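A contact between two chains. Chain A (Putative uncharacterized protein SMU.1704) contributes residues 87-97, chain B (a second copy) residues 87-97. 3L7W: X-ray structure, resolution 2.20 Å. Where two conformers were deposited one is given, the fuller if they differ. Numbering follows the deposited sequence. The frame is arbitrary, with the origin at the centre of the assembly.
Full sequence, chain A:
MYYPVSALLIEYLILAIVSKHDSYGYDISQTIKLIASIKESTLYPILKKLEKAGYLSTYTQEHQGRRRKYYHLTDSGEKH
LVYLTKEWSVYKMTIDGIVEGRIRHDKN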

ATOM      1  N   GLU A  87      -3.046  10.799  -4.704  1.00 27.67           N
ATOM      2  CA  GLU A  87      -3.677   9.496  -4.631  1.00 34.42           C
ATOM      3  C   GLU A  87      -3.152   8.706  -3.439  1.00 35.95           C
ATOM      4  O   GLU A  87      -3.871   7.908  -2.835  1.00 38.29           O
ATOM      5  CB  GLU A  87      -3.446   8.722  -5.929  1.00 34.52           C
ATOM      6  CG  GLU A  87      -4.472   9.069  -6.996  1.00 46.87           C
ATOM      7  CD  GLU A  87      -5.897   9.044  -6.459  1.00 53.60           C
ATOM      8  OE1 GLU A  87      -6.366   7.965  -6.012  1.00 62.92           O
ATOM      9  OE2 GLU A  87      -6.553  10.105  -6.484  1.00 54.03           O
ATOM     10  N   TRP A  88      -1.888   8.926  -3.106  1.00 36.36           N
ATOM     11  CA  TRP A  88      -1.302   8.263  -1.960  1.00 33.70           C
ATOM     12  C   TRP A  88      -1.949   8.799  -0.703  1.00 33.50           C
ATOM     13  O   TRP A  88      -2.260   8.044   0.223  1.00 33.82           O
ATOM     14  CB  TRP A  88       0.202   8.485  -1.931  1.00 32.41           C
ATOM     15  CG  TRP A  88       0.846   8.055  -0.664  1.00 36.36           C
ATOM     16  CD1 TRP A  88       1.535   8.843   0.216  1.00 36.33           C
ATOM     17  CD2 TRP A  88       0.874   6.725  -0.123  1.00 25.95           C
ATOM     18  NE1 TRP A  88       1.990   8.086   1.265  1.00 37.68           N
ATOM     19  CE2 TRP A  88       1.593   6.787   1.087  1.00 33.90           C
ATOM     20  CE3 TRP A  88       0.348   5.497  -0.538  1.00 28.99           C
ATOM     21  CZ2 TRP A  88       1.811   5.660   1.888  1.00 36.44           C
ATOM     22  CZ3 TRP A  88       0.565   4.365   0.266  1.00 29.12           C
ATOM     23  CH2 TRP A  88       1.290   4.463   1.462  1.00 31.47           C
ATOM     24  N   SER A  89      -2.170  10.110  -0.677  1.00 26.81           N
ATOM     25  CA  SER A  89      -2.783  10.742   0.481  1.00 27.16           C
ATOM     26  C   SER A  89      -4.167  10.139   0.678  1.00 33.09           C
ATOM     27  O   SER A  89      -4.504   9.690   1.767  1.00 34.88           O
ATOM     28  CB  SER A  89      -2.881  12.248   0.286  1.00 32.38           C
ATOM     29  OG  SER A  89      -3.392  12.882   1.443  1.00 41.86           O
ATOM     30  N   VAL A  90      -4.950  10.115  -0.398  1.00 30.13           N
ATOM     31  CA  VAL A  90      -6.278   9.520  -0.387  1.00 31.34           C
ATOM     32  C   VAL A  90      -6.250   8.060   0.077  1.00 27.38           C
ATOM     33  O   VAL A  90      -7.037   7.656   0.918  1.00 34.76           O
ATOM     34  CB  VAL A  90      -6.919   9.602  -1.788  1.00 33.92           C
ATOM     35  CG1 VAL A  90      -8.118   8.675  -1.881  1.00 38.95           C
ATOM     36  CG2 VAL A  90      -7.331  11.033  -2.087  1.00 36.88           C
ATOM     37  N   TYR A  91      -5.342   7.278  -0.488  1.00 27.11           N
ATOM     38  CA  TYR A  91      -5.184   5.884  -0.112  1.00 29.43           C
ATOM     39  C   TYR A  91      -5.013   5.805   1.394  1.00 33.30           C
ATOM     40  O   TYR A  91      -5.728   5.078   2.069  1.00 30.58           O
ATOM     41  CB  TYR A  91      -3.929   5.346  -0.756  1.00 24.72           C
ATOM     42  CG  TYR A  91      -3.688   3.855  -0.693  1.00 25.20           C
ATOM     43  CD1 TYR A  91      -4.269   2.993  -1.617  1.00 24.49           C
ATOM     44  CD2 TYR A  91      -2.806   3.319   0.227  1.00 29.17           C
ATOM     45  CE1 TYR A  91      -4.008   1.630  -1.593  1.00 25.54           C
ATOM     46  CE2 TYR A  91      -2.537   1.960   0.257  1.00 25.22           C
ATOM     47  CZ  TYR A  91      -3.134   1.122  -0.659  1.00 23.26           C
ATOM     48  OH  TYR A  91      -2.844  -0.223  -0.636  1.00 30.84           O
ATOM     49  N   LYS A  92      -4.055   6.566   1.905  1.00 26.96           N
ATOM     50  CA  LYS A  92      -3.757   6.564   3.321  1.00 33.99           C
ATOM     51  C   LYS A  92      -4.968   6.940   4.144  1.00 37.41           C
ATOM     52  O   LYS A  92      -5.318   6.218   5.068  1.00 42.57           O
ATOM     53  CB  LYS A  92      -2.624   7.533   3.638  1.00 34.66           C
ATOM     54  CG  LYS A  92      -1.242   6.957   3.448  1.00 34.30           C
ATOM     55  CD  LYS A  92      -0.199   7.912   4.003  1.00 33.17           C
ATOM     56  CE  LYS A  92      -0.430   9.318   3.469  1.00 42.43           C
ATOM     57  NZ  LYS A  92       0.693  10.259   3.752  1.00 42.38           N
HETATM   58  N   MSE A  93      -5.602   8.069   3.826  1.00 31.96           N
HETATM   59  CA  MSE A  93      -6.702   8.514   4.642  0.50 35.87           C
HETATM   60  C   MSE A  93      -7.843   7.515   4.581  1.00 31.08           C
HETATM   61  O   MSE A  93      -8.528   7.301   5.561  1.00 41.21           O
HETATM   62  CB  MSE A  93      -7.154   9.888   4.181  0.50 34.10           C
HETATM   63  CG  MSE A  93      -6.076  10.919   4.333  0.50 25.80           C
HETATM   64 SE   MSE A  93      -6.661  12.516   3.444  0.60 51.51          SE
HETATM   65  CE  MSE A  93      -8.063  13.002   4.627  0.50 24.11           C
ATOM     66  N   THR A  94      -8.022   6.911   3.423  1.00 29.97           N
ATOM     67  CA  THR A  94      -9.130   6.013   3.244  1.00 34.53           C
ATOM     68  C   THR A  94      -8.906   4.765   4.078  1.00 33.01           C
ATOM     69  O   THR A  94      -9.803   4.326   4.773  1.00 32.17           O
ATOM     70  CB  THR A  94      -9.325   5.703   1.783  1.00 33.58           C
ATOM     71  OG1 THR A  94      -9.620   6.931   1.107  1.00 38.50           O
ATOM     72  CG2 THR A  94     -10.491   4.740   1.596  1.00 27.55           C
ATOM     73  N   ILE A  95      -7.693   4.227   4.028  1.00 27.25           N
ATOM     74  CA  ILE A  95      -7.331   3.102   4.861  1.00 28.46           C
ATOM     75  C   ILE A  95      -7.474   3.462   6.338  1.00 30.65           C
ATOM     76  O   ILE A  95      -8.151   2.771   7.096  1.00 30.20           O
ATOM     77  CB  ILE A  95      -5.925   2.629   4.527  1.00 31.23           C
ATOM     78  CG1 ILE A  95      -5.958   1.945   3.162  1.00 27.24           C
ATOM     79  CG2 ILE A  95      -5.410   1.670   5.590  1.00 29.61           C
ATOM     80  CD1 ILE A  95      -4.659   1.304   2.789  1.00 39.72           C
ATOM     81  N   ASP A  96      -6.868   4.569   6.736  1.00 32.90           N
ATOM     82  CA  ASP A  96      -6.931   4.994   8.125  1.00 30.93           C
ATOM     83  C   ASP A  96      -8.367   5.290   8.527  1.00 35.45           C
ATOM     84  O   ASP A  96      -8.776   5.012   9.648  1.00 37.44           O
ATOM     85  CB  ASP A  96      -6.055   6.224   8.341  1.00 32.52           C
ATOM     86  CG  ASP A  96      -4.582   5.898   8.292  1.00 36.36           C
ATOM     87  OD1 ASP A  96      -4.223   4.700   8.310  1.00 37.63           O
ATOM     88  OD2 ASP A  96      -3.780   6.840   8.249  1.00 32.67           O
ATOM     89  N   GLY A  97      -9.127   5.856   7.596  1.00 29.85           N
ATOM     90  CA  GLY A  97     -10.524   6.152   7.832  1.00 28.19           C
ATOM     91  C   GLY A  97     -11.313   4.876   8.065  1.00 35.73           C
ATOM     92  O   GLY A  97     -12.158   4.804   8.960  1.00 33.55           O
TER
ATOM     93  N   GLU B  87       2.581  -1.779  11.756  1.00 27.67           N
ATOM     94  CA  GLU B  87       3.288  -1.978  10.508  1.00 34.42           C
ATOM     95  C   GLU B  87       2.757  -1.046   9.427  1.00 35.95           C
ATOM     96  O   GLU B  87       3.494  -0.607   8.543  1.00 38.29           O
ATOM     97  CB  GLU B  87       3.173  -3.436  10.061  1.00 34.52           C
ATOM     98  CG  GLU B  87       4.227  -4.321  10.708  1.00 46.87           C
ATOM     99  CD  GLU B  87       5.622  -3.715  10.625  1.00 53.60           C
ATOM    100  OE1 GLU B  87       6.136  -3.511   9.494  1.00 62.92           O
ATOM    101  OE2 GLU B  87       6.208  -3.444  11.691  1.00 54.03           O
ATOM    102  N   TRP B  88       1.467  -0.753   9.496  1.00 36.36           N
ATOM    103  CA  TRP B  88       0.867   0.162   8.545  1.00 33.70           C
ATOM    104  C   TRP B  88       1.414   1.549   8.793  1.00 33.50           C
ATOM    105  O   TRP B  88       1.726   2.286   7.853  1.00 33.82           O
ATOM    106  CB  TRP B  88      -0.648   0.146   8.678  1.00 32.41           C
ATOM    107  CG  TRP B  88      -1.326   1.229   7.922  1.00 36.36           C
ATOM    108  CD1 TRP B  88      -2.106   2.226   8.438  1.00 36.33           C
ATOM    109  CD2 TRP B  88      -1.295   1.434   6.501  1.00 25.95           C
ATOM    110  NE1 TRP B  88      -2.564   3.033   7.428  1.00 37.68           N
ATOM    111  CE2 TRP B  88      -2.076   2.575   6.232  1.00 33.90           C
ATOM    112  CE3 TRP B  88      -0.671   0.772   5.439  1.00 28.99           C
ATOM    113  CZ2 TRP B  88      -2.262   3.067   4.934  1.00 36.44           C
ATOM    114  CZ3 TRP B  88      -0.856   1.266   4.137  1.00 29.12           C
ATOM    115  CH2 TRP B  88      -1.645   2.402   3.904  1.00 31.47           C
ATOM    116  N   SER B  89       1.549   1.902  10.067  1.00 26.81           N
ATOM    117  CA  SER B  89       2.061   3.215  10.430  1.00 27.16           C
ATOM    118  C   SER B  89       3.470   3.350   9.867  1.00 33.09           C
ATOM    119  O   SER B  89       3.779   4.319   9.184  1.00 34.88           O
ATOM    120  CB  SER B  89       2.073   3.392  11.941  1.00 32.38           C
ATOM    121  OG  SER B  89       2.483   4.698  12.301  1.00 41.86           O
ATOM    122  N   VAL B  90       4.305   2.352  10.144  1.00 30.13           N
ATOM    123  CA  VAL B  90       5.667   2.305   9.631  1.00 31.34           C
ATOM    124  C   VAL B  90       5.710   2.404   8.103  1.00 27.38           C
ATOM    125  O   VAL B  90       6.477   3.172   7.547  1.00 34.76           O
ATOM    126  CB  VAL B  90       6.370   1.009  10.083  1.00 33.92           C
ATOM    127  CG1 VAL B  90       7.630   0.774   9.267  1.00 38.95           C
ATOM    128  CG2 VAL B  90       6.705   1.088  11.562  1.00 36.88           C
ATOM    129  N   TYR B  91       4.883   1.610   7.437  1.00 27.11           N
ATOM    130  CA  TYR B  91       4.796   1.631   5.987  1.00 29.43           C
ATOM    131  C   TYR B  91       4.555   3.061   5.537  1.00 33.30           C
ATOM    132  O   TYR B  91       5.280   3.586   4.704  1.00 30.58           O
ATOM    133  CB  TYR B  91       3.612   0.798   5.559  1.00 24.72           C
ATOM    134  CG  TYR B  91       3.465   0.487   4.088  1.00 25.20           C
ATOM    135  CD1 TYR B  91       4.144  -0.577   3.506  1.00 24.49           C
ATOM    136  CD2 TYR B  91       2.573   1.194   3.301  1.00 29.17           C
ATOM    137  CE1 TYR B  91       3.971  -0.897   2.166  1.00 25.54           C
ATOM    138  CE2 TYR B  91       2.390   0.880   1.963  1.00 25.22           C
ATOM    139  CZ  TYR B  91       3.086  -0.170   1.404  1.00 23.26           C
ATOM    140  OH  TYR B  91       2.881  -0.488   0.080  1.00 30.84           O
ATOM    141  N   LYS B  92       3.526   3.677   6.102  1.00 26.96           N
ATOM    142  CA  LYS B  92       3.158   5.029   5.742  1.00 33.99           C
ATOM    143  C   LYS B  92       4.300   5.994   5.966  1.00 37.41           C
ATOM    144  O   LYS B  92       4.649   6.738   5.060  1.00 42.57           O
ATOM    145  CB  LYS B  92       1.950   5.496   6.547  1.00 34.66           C
ATOM    146  CG  LYS B  92       0.620   5.085   5.965  1.00 34.30           C
ATOM    147  CD  LYS B  92      -0.509   5.785   6.704  1.00 33.17           C
ATOM    148  CE  LYS B  92      -0.342   5.618   8.208  1.00 42.43           C
ATOM    149  NZ  LYS B  92      -1.536   6.045   8.994  1.00 42.38           N
HETATM  150  N   MSE B  93       4.875   5.997   7.170  1.00 31.96           N
HETATM  151  CA  MSE B  93       5.902   6.964   7.459  0.50 35.87           C
HETATM  152  C   MSE B  93       7.107   6.739   6.561  1.00 31.08           C
HETATM  153  O   MSE B  93       7.754   7.681   6.151  1.00 41.21           O
HETATM  154  CB  MSE B  93       6.288   6.876   8.924  0.50 34.10           C
HETATM  155  CG  MSE B  93       5.140   7.200   9.832  0.50 25.80           C
HETATM  156 SE   MSE B  93       5.665   6.759  11.624  0.60 51.51          SE
HETATM  157  CE  MSE B  93       6.972   8.110  11.878  0.50 24.11           C
ATOM    158  N   THR B  94       7.381   5.484   6.267  1.00 29.97           N
ATOM    159  CA  THR B  94       8.552   5.167   5.496  1.00 34.53           C
ATOM    160  C   THR B  94       8.367   5.662   4.073  1.00 33.01           C
ATOM    161  O   THR B  94       9.255   6.288   3.523  1.00 32.17           O
ATOM    162  CB  THR B  94       8.840   3.689   5.559  1.00 33.58           C
ATOM    163  OG1 THR B  94       9.089   3.347   6.929  1.00 38.50           O
ATOM    164  CG2 THR B  94      10.074   3.352   4.731  1.00 27.55           C
ATOM    165  N   ILE B  95       7.196   5.407   3.504  1.00 27.25           N
ATOM    166  CA  ILE B  95       6.865   5.921   2.193  1.00 28.46           C
ATOM    167  C   ILE B  95       6.910   7.447   2.191  1.00 30.65           C
ATOM    168  O   ILE B  95       7.591   8.060   1.371  1.00 30.20           O
ATOM    169  CB  ILE B  95       5.511   5.395   1.746  1.00 31.23           C
ATOM    170  CG1 ILE B  95       5.656   3.910   1.415  1.00 27.24           C
ATOM    171  CG2 ILE B  95       5.005   6.162   0.533  1.00 29.61           C
ATOM    172  CD1 ILE B  95       4.420   3.312   0.819  1.00 39.72           C
ATOM    173  N   ASP B  96       6.215   8.059   3.136  1.00 32.90           N
ATOM    174  CA  ASP B  96       6.181   9.510   3.213  1.00 30.93           C
ATOM    175  C   ASP B  96       7.573  10.063   3.475  1.00 35.45           C
ATOM    176  O   ASP B  96       7.943  11.109   2.954  1.00 37.44           O
ATOM    177  CB  ASP B  96       5.219   9.958   4.309  1.00 32.52           C
ATOM    178  CG  ASP B  96       3.774   9.739   3.931  1.00 36.36           C
ATOM    179  OD1 ASP B  96       3.492   9.447   2.749  1.00 37.63           O
ATOM    180  OD2 ASP B  96       2.916   9.870   4.814  1.00 32.67           O
ATOM    181  N   GLY B  97       8.342   9.345   4.287  1.00 29.85           N
ATOM    182  CA  GLY B  97       9.703   9.735   4.587  1.00 28.19           C
ATOM    183  C   GLY B  97      10.560   9.705   3.333  1.00 35.73           C
ATOM    184  O   GLY B  97      11.362  10.609   3.089  1.00 33.55           O
TER

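The two helices run nearly antiparallel, with 165° between their N-to-C directions and axes 11.9 Å apart at closest approach. An exact two-fold axis relates them, so each contact occurs twice, except those a residue makes with its own copy across the axis. The register places K92(A) opposite K92(B), CA to CA 7.5 Å, and W88(A) beside D96(B), and D96(A) beside W88(B), CA to CA 9.2 Å. Together the stretches bury 459 Å².

W88(A) and W88(B) cover the most surface, 90 and 93 Å². The CA-to-CB bond of each points toward the partner helix, and with chi1 at 169° (t) the indole of W88(A) enters as a knob among Y91(B), K92(B), I95(B) and D96(B). A broad, flat ring with one polar edge atom suits this site. Its apolar end packs, CH2 of W88(A) lying 3.4 Å from CD1 of I95(B) and 3.8 Å from CE2 of Y91(B), while NE1 of W88(A) donates a hydrogen bond to OD1 of D96(B) at 2.5 Å, with an N-H...acceptor angle of 154°. The nitrogen is thus paired although the residue is buried. At the dyad the two indoles approach, CH2 of W88(A) to CH2 of W88(B), at 4.3 Å.

K92(A) and D96(A) supply the next largest areas of chain A, 54 and 47 Å², and K92(B) and D96(B) those of chain B, 52 and 42 Å². All four leave their helices sideways, but their ends come nearer the partner. NZ of K92(A) forms a salt bridge with OD2 of D96(B), at a very short 2.5 Å. The carboxylate of D96(B) therefore serves two donors from chain A, one on each oxygen. The lysine's length matters beyond its charge: its aliphatic portion packs at the axis, CD of K92(A) lying 3.5 Å from CD of K92(B), while the ammonium groups diverge to opposite aspartates.

S89(A), V90(A) and M93(A) (selenomethionine), like their copies S89(B), V90(B) and M93(B), make no contact with the partner stretch.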